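DsbA-like disulfide oxidoreductase (Wolbachia endosymbiont of Drosophila melanogaster, PDB 6EEZ) probably rearranges disulfide bonds in other proteins through a thioredoxin-type active site, acting as a disulfide isomerase of the DsbA-like family. Local coordinates at residues A[104-107]-A[108-112]; A[95-98]-A[99-102]. All coordinates share one frame; numbering follows the deposited sequence.

Contact 1. Residues A[104-107]-A[108-112]; sequences LSHK and GEFSD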
ATOM      1  N   LEU A 104       5.401  -3.288   8.659  1.00 41.12           N
ATOM      2  CA  LEU A 104       6.676  -3.022   8.006  1.00 40.47           C
ATOM      3  C   LEU A 104       7.837  -2.994   9.010  1.00 41.75           C
ATOM      4  O   LEU A 104       8.978  -3.305   8.655  1.00 41.81           O
ATOM      5  CB  LEU A 104       6.612  -1.713   7.241  1.00 38.49           C
ATOM      6  CG  LEU A 104       5.721  -1.753   5.992  1.00 37.05           C
ATOM      7  CD1 LEU A 104       5.684  -0.361   5.332  1.00 35.34           C
ATOM      8  CD2 LEU A 104       6.176  -2.840   4.978  1.00 37.14           C
ATOM      9  N   SER A 105       7.548  -2.642  10.265  1.00 44.04           N
ATOM     10  CA  SER A 105       8.587  -2.593  11.296  1.00 44.79           C
ATOM     11  C   SER A 105       8.864  -3.984  11.888  1.00 46.51           C
ATOM     12  O   SER A 105       9.917  -4.234  12.458  1.00 46.68           O
ATOM     13  CB  SER A 105       8.183  -1.616  12.403  1.00 45.35           C
ATOM     14  OG  SER A 105       7.963  -0.326  11.861  1.00 43.97           O
ATOM     15  N   HIS A 106       7.904  -4.886  11.732  1.00 49.39           N
ATOM     16  CA  HIS A 106       8.014  -6.272  12.181  1.00 51.16           C
ATOM     17  C   HIS A 106       9.104  -7.002  11.399  1.00 50.85           C
ATOM     18  O   HIS A 106       8.905  -7.351  10.235  1.00 49.27           O
ATOM     19  CB  HIS A 106       6.652  -6.948  12.009  1.00 50.90           C
ATOM     20  CG  HIS A 106       6.595  -8.364  12.483  1.00 52.45           C
ATOM     21  ND1 HIS A 106       7.298  -9.382  11.875  1.00 52.27           N
ATOM     22  CD2 HIS A 106       5.875  -8.942  13.471  1.00 54.28           C
ATOM     23  CE1 HIS A 106       7.035 -10.518  12.489  1.00 53.99           C
ATOM     24  NE2 HIS A 106       6.178 -10.279  13.465  1.00 55.14           N
ATOM     25  N   LYS A 107      10.251  -7.231  12.029  1.00 60.72           N
ATOM     26  CA  LYS A 107      11.428  -7.698  11.295  1.00 61.09           C
ATOM     27  C   LYS A 107      11.389  -9.186  10.879  1.00 61.82           C
ATOM     28  O   LYS A 107      11.695  -9.510   9.718  1.00 60.89           O
ATOM     29  CB  LYS A 107      12.692  -7.429  12.115  1.00 63.99           C
ATOM     30  CG  LYS A 107      13.955  -7.938  11.432  1.00 65.37           C
ATOM     31  CD  LYS A 107      15.230  -7.321  12.000  1.00 67.71           C
ATOM     32  CE  LYS A 107      16.480  -8.005  11.439  1.00 69.80           C
ATOM     33  NZ  LYS A 107      16.596  -9.432  11.883  1.00 72.28           N
ATOM     34  N   GLY A 108      11.035 -10.081  11.805  1.00 58.17           N
ATOM     35  CA  GLY A 108      10.925 -11.502  11.485  1.00 58.93           C
ATOM     36  C   GLY A 108       9.675 -11.852  10.679  1.00 56.32           C
ATOM     37  O   GLY A 108       8.905 -10.965  10.320  1.00 53.64           O
ATOM     38  N   GLU A 109       9.472 -13.141  10.393  1.00 58.99           N
ATOM     39  CA  GLU A 109       8.271 -13.606   9.686  1.00 57.71           C
ATOM     40  C   GLU A 109       7.016 -13.560  10.555  1.00 58.69           C
ATOM     41  O   GLU A 109       7.065 -13.809  11.768  1.00 61.48           O
ATOM     42  CB  GLU A 109       8.463 -15.038   9.168  1.00 59.54           C
ATOM     43  CG  GLU A 109       8.918 -15.104   7.714  1.00 57.92           C
ATOM     44  CD  GLU A 109       8.837 -16.505   7.132  1.00 59.93           C
ATOM     45  OE1 GLU A 109       8.258 -17.403   7.787  1.00 62.40           O
ATOM     46  OE2 GLU A 109       9.360 -16.699   6.009  1.00 59.42           O
ATOM     47  N   PHE A 110       5.883 -13.257   9.927  1.00 52.49           N
ATOM     48  CA  PHE A 110       4.640 -13.119  10.670  1.00 52.88           C
ATOM     49  C   PHE A 110       4.140 -14.475  11.172  1.00 56.04           C
ATOM     50  O   PHE A 110       4.371 -15.520  10.552  1.00 57.01           O
ATOM     51  CB  PHE A 110       3.559 -12.441   9.818  1.00 51.56           C
ATOM     52  CG  PHE A 110       3.940 -11.074   9.331  1.00 49.56           C
ATOM     53  CD1 PHE A 110       4.023 -10.013  10.223  1.00 50.30           C
ATOM     54  CD2 PHE A 110       4.224 -10.849   7.989  1.00 47.26           C
ATOM     55  CE1 PHE A 110       4.386  -8.757   9.796  1.00 48.71           C
ATOM     56  CE2 PHE A 110       4.582  -9.590   7.550  1.00 45.77           C
ATOM     57  CZ  PHE A 110       4.654  -8.534   8.455  1.00 46.65           C
ATOM     58  N   SER A 111       3.476 -14.426  12.318  1.00 55.63           N
ATOM     59  CA  SER A 111       2.731 -15.546  12.873  1.00 59.35           C
ATOM     60  C   SER A 111       1.397 -14.993  13.369  1.00 58.68           C
ATOM     61  O   SER A 111       1.247 -13.776  13.506  1.00 56.21           O
ATOM     62  CB  SER A 111       3.500 -16.220  14.010  1.00 63.91           C
ATOM     63  OG  SER A 111       3.871 -15.278  14.992  1.00 63.83           O
ATOM     64  N   ASP A 112       0.431 -15.874  13.612  1.00 66.21           N
ATOM     65  CA  ASP A 112      -0.892 -15.452  14.050  1.00 66.68           C
ATOM     66  C   ASP A 112      -0.747 -14.553  15.259  1.00 66.94           C
ATOM     67  O   ASP A 112      -1.394 -13.507  15.364  1.00 65.66           O
ATOM     68  CB  ASP A 112      -1.764 -16.654  14.408  1.00 70.30           C
ATOM     69  CG  ASP A 112      -2.071 -17.539  13.220  1.00 70.59           C
ATOM     70  OD1 ASP A 112      -1.499 -17.332  12.130  1.00 68.36           O
ATOM     71  OD2 ASP A 112      -2.886 -18.463  13.388  1.00 73.33           O
TER

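Contact 2. Residues A[95-98]-A[99-102]; sequences KYFD and FHHA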
ATOM      1  N   LYS A  95      -6.632   3.805  11.917  1.00 44.68           N
ATOM      2  CA  LYS A  95      -5.689   2.860  12.502  1.00 44.03           C
ATOM      3  C   LYS A  95      -4.971   2.048  11.408  1.00 43.36           C
ATOM      4  O   LYS A  95      -4.035   1.295  11.699  1.00 42.71           O
ATOM      5  CB  LYS A  95      -6.416   1.931  13.474  1.00 44.69           C
ATOM      6  CG  LYS A  95      -7.009   2.651  14.710  1.00 46.14           C
ATOM      7  CD  LYS A  95      -6.143   2.475  15.934  1.00 47.63           C
ATOM      8  CE  LYS A  95      -6.436   3.505  17.037  1.00 49.52           C
ATOM      9  NZ  LYS A  95      -6.857   2.837  18.300  1.00 52.31           N
ATOM     10  N   TYR A  96      -5.398   2.203  10.151  1.00 44.06           N
ATOM     11  CA  TYR A  96      -4.813   1.396   9.095  1.00 43.27           C
ATOM     12  C   TYR A  96      -3.321   1.706   8.954  1.00 42.17           C
ATOM     13  O   TYR A  96      -2.521   0.786   8.867  1.00 41.45           O
ATOM     14  CB  TYR A  96      -5.509   1.592   7.741  1.00 42.60           C
ATOM     15  CG  TYR A  96      -4.738   0.892   6.645  1.00 39.86           C
ATOM     16  CD1 TYR A  96      -4.945  -0.446   6.375  1.00 38.70           C
ATOM     17  CD2 TYR A  96      -3.755   1.555   5.940  1.00 37.35           C
ATOM     18  CE1 TYR A  96      -4.221  -1.095   5.412  1.00 36.45           C
ATOM     19  CE2 TYR A  96      -3.033   0.923   4.988  1.00 34.89           C
ATOM     20  CZ  TYR A  96      -3.263  -0.394   4.710  1.00 34.56           C
ATOM     21  OH  TYR A  96      -2.503  -0.993   3.731  1.00 32.50           O
ATOM     22  N   PHE A  97      -2.940   2.980   8.935  1.00 46.02           N
ATOM     23  CA  PHE A  97      -1.526   3.298   8.776  1.00 44.60           C
ATOM     24  C   PHE A  97      -0.690   2.758   9.944  1.00 45.38           C
ATOM     25  O   PHE A  97       0.493   2.419   9.765  1.00 44.78           O
ATOM     26  CB  PHE A  97      -1.297   4.805   8.635  1.00 43.62           C
ATOM     27  CG  PHE A  97       0.154   5.169   8.400  1.00 41.60           C
ATOM     28  CD1 PHE A  97       0.688   5.164   7.110  1.00 38.98           C
ATOM     29  CD2 PHE A  97       0.991   5.488   9.476  1.00 42.14           C
ATOM     30  CE1 PHE A  97       2.012   5.486   6.891  1.00 37.38           C
ATOM     31  CE2 PHE A  97       2.321   5.798   9.272  1.00 40.76           C
ATOM     32  CZ  PHE A  97       2.837   5.806   7.975  1.00 38.36           C
ATOM     33  N   ASP A  98      -1.291   2.689  11.133  1.00 44.48           N
ATOM     34  CA  ASP A  98      -0.585   2.186  12.313  1.00 44.82           C
ATOM     35  C   ASP A  98      -0.300   0.701  12.200  1.00 44.99           C
ATOM     36  O   ASP A  98       0.785   0.242  12.553  1.00 44.94           O
ATOM     37  CB  ASP A  98      -1.388   2.460  13.580  1.00 46.06           C
ATOM     38  CG  ASP A  98      -1.488   3.921  13.878  1.00 46.41           C
ATOM     39  OD1 ASP A  98      -0.615   4.677  13.410  1.00 45.33           O
ATOM     40  OD2 ASP A  98      -2.425   4.314  14.592  1.00 47.65           O
ATOM     41  N   PHE A  99      -1.274  -0.054  11.709  1.00 44.48           N
ATOM     42  CA  PHE A  99      -1.033  -1.455  11.441  1.00 44.47           C
ATOM     43  C   PHE A  99       0.022  -1.548  10.348  1.00 43.52           C
ATOM     44  O   PHE A  99       0.993  -2.280  10.484  1.00 43.70           O
ATOM     45  CB  PHE A  99      -2.308  -2.182  11.025  1.00 44.33           C
ATOM     46  CG  PHE A  99      -2.103  -3.650  10.830  1.00 43.97           C
ATOM     47  CD1 PHE A  99      -2.210  -4.519  11.904  1.00 45.08           C
ATOM     48  CD2 PHE A  99      -1.736  -4.159   9.591  1.00 42.28           C
ATOM     49  CE1 PHE A  99      -1.991  -5.869  11.739  1.00 44.76           C
ATOM     50  CE2 PHE A  99      -1.513  -5.515   9.416  1.00 42.00           C
ATOM     51  CZ  PHE A  99      -1.643  -6.371  10.495  1.00 43.25           C
ATOM     52  N   HIS A 100      -0.171  -0.780   9.279  1.00 42.25           N
ATOM     53  CA  HIS A 100       0.733  -0.765   8.133  1.00 40.88           C
ATOM     54  C   HIS A 100       2.185  -0.600   8.556  1.00 40.40           C
ATOM     55  O   HIS A 100       3.049  -1.393   8.177  1.00 40.12           O
ATOM     56  CB  HIS A 100       0.332   0.367   7.175  1.00 39.43           C
ATOM     57  CG  HIS A 100       1.323   0.650   6.085  1.00 37.09           C
ATOM     58  ND1 HIS A 100       1.215   0.104   4.819  1.00 35.62           N
ATOM     59  CD2 HIS A 100       2.416   1.448   6.052  1.00 35.69           C
ATOM     60  CE1 HIS A 100       2.195   0.549   4.056  1.00 33.41           C
ATOM     61  NE2 HIS A 100       2.943   1.369   4.778  1.00 33.43           N
ATOM     62  N   HIS A 101       2.444   0.439   9.343  1.00 43.25           N
ATOM     63  CA  HIS A 101       3.807   0.811   9.685  1.00 42.92           C
ATOM     64  C   HIS A 101       4.413  -0.196  10.667  1.00 44.48           C
ATOM     65  O   HIS A 101       5.609  -0.525  10.585  1.00 44.52           O
ATOM     66  CB  HIS A 101       3.847   2.224  10.282  1.00 42.56           C
ATOM     67  CG  HIS A 101       5.218   2.807  10.338  1.00 41.65           C
ATOM     68  ND1 HIS A 101       5.958   2.854  11.499  1.00 43.01           N
ATOM     69  CD2 HIS A 101       5.995   3.349   9.373  1.00 39.84           C
ATOM     70  CE1 HIS A 101       7.130   3.408  11.246  1.00 42.32           C
ATOM     71  NE2 HIS A 101       7.178   3.721   9.964  1.00 40.51           N
ATOM     72  N   ALA A 102       3.592  -0.689  11.590  1.00 42.98           N
ATOM     73  CA  ALA A 102       4.051  -1.733  12.504  1.00 43.95           C
ATOM     74  C   ALA A 102       4.375  -3.014  11.747  1.00 44.04           C
ATOM     75  O   ALA A 102       5.335  -3.690  12.075  1.00 44.97           O
ATOM     76  CB  ALA A 102       3.013  -2.013  13.581  1.00 44.74           C
TER

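Contact 1. Residues A[104-107]-A[108-112]
H106 and F110 bring their rings together across the turn that follows helix 96-105, where the chain swings round toward helix 112-121. H106 is the first residue to leave the helical path, and its imidazole reaches forward into the turn: CG stands anti to the backbone N, chi1 -178°, which swings the ring out beside the carbonyls of G108 and E109. F110 supplies the other side of the pair. Its CD1 corner sits over the centre of one imidazole face, 3.6 Å above the plane, and CE1 approaches H106 CG to 3.5 Å. The planes meet obliquely at 37°, with ring centres 4.5 Å apart, so the pair is neither a flat stack nor an edge-to-face one, and the two side chains run past each other in opposite directions. With CG beside its own backbone N (chi1 -59°), the F110 ring comes back to the imidazole.

The carbonyls of G108 and E109 lie at the imidazole edge, close to its plane. H106 ND1 gives a weak, strongly bent hydrogen bond to G108 O at 2.7 Å, although that oxygen is not placed with full certainty. Nearby, H106 CE1 comes within 3.4 Å of E109 O. On the remaining nitrogen, NE2, a weak hydrogen bond with S114 OG links the ring to helix 112-121, whose N-cap is S111.

Around the turn, F110 is buried against A77 and A81 of helix 76-91 and against Y43 and S44 in the loop leading to the C45–C48 disulfide. K49 NZ is hydrogen-bonded to H106 O, while D112 pairs with K80 in a salt bridge, joining the start of helix 112-121 to helix 76-91.

Contact 2. Residues A[95-98]-A[99-102]
The opening turns of helix 96-105, part of the helical region of this DsbA-like thioredoxin-fold protein, carry an aromatic cluster of F97, H100 and H101. Regular i to i+4 bonds build the backbone beneath it: H100 N donates to Y96 O at 2.9 Å, nearly straight, and H101 N to F97 O at 2.8 Å. F99 N to K95 O and A102 N to D98 O continue the ladder on the other sides of the helix.

F97 is shared by both histidines. Its CG lies anti to the backbone N, chi1 -177°, and the ring leans toward the C-terminal end of the helix so that CE1 meets H100 CD2 at 4.1 Å while CE2 touches H101 CB at 4.0 Å. Both imidazole planes are close to parallel with the phenyl, at 24° for H100 and 19° for H101, but they are slid so far aside that the rings barely overlap. The F97 and H101 side chains run side by side in the same direction, whereas H100 slants across F97. On the N-terminal side of H100, Y96 brings CE2 to 4.1 Å from H100 CB; its hydroxyl is hydrogen-bonded to D70 OD2.

Each face of the helix has its own neighbours. F97 and H101 lie on helix 52-60, where H101 NE2 is hydrogen-bonded to N53 OD1. Y96 and H100 meet F68 of strand 65-70, and F99 packs against S84 and A85 of helix 76-91 and I118 and V119 of helix 112-121.

How the contacts relate
Both contacts belong to one run of chain through helix 96-105 and the turn after it. Contact 2 comes first, covering the start and middle of the helix; contact 1 takes its last two residues and the connection to helix 112-121, with centres about 13 Å apart. S105 OG is hydrogen-bonded to H101 O, tying contact 1 to contact 2. Contact 2 is the more buried, flanked by helix 52-60 and strand 65-70, while contact 1 is at the surface. Y43, just ahead of the C45–C48 disulfide, meets L104 and F110 in contact 1 and, through a weak hydrogen bond, Y96 in contact 2, which places the helix beside the loop that leads to the disulfide.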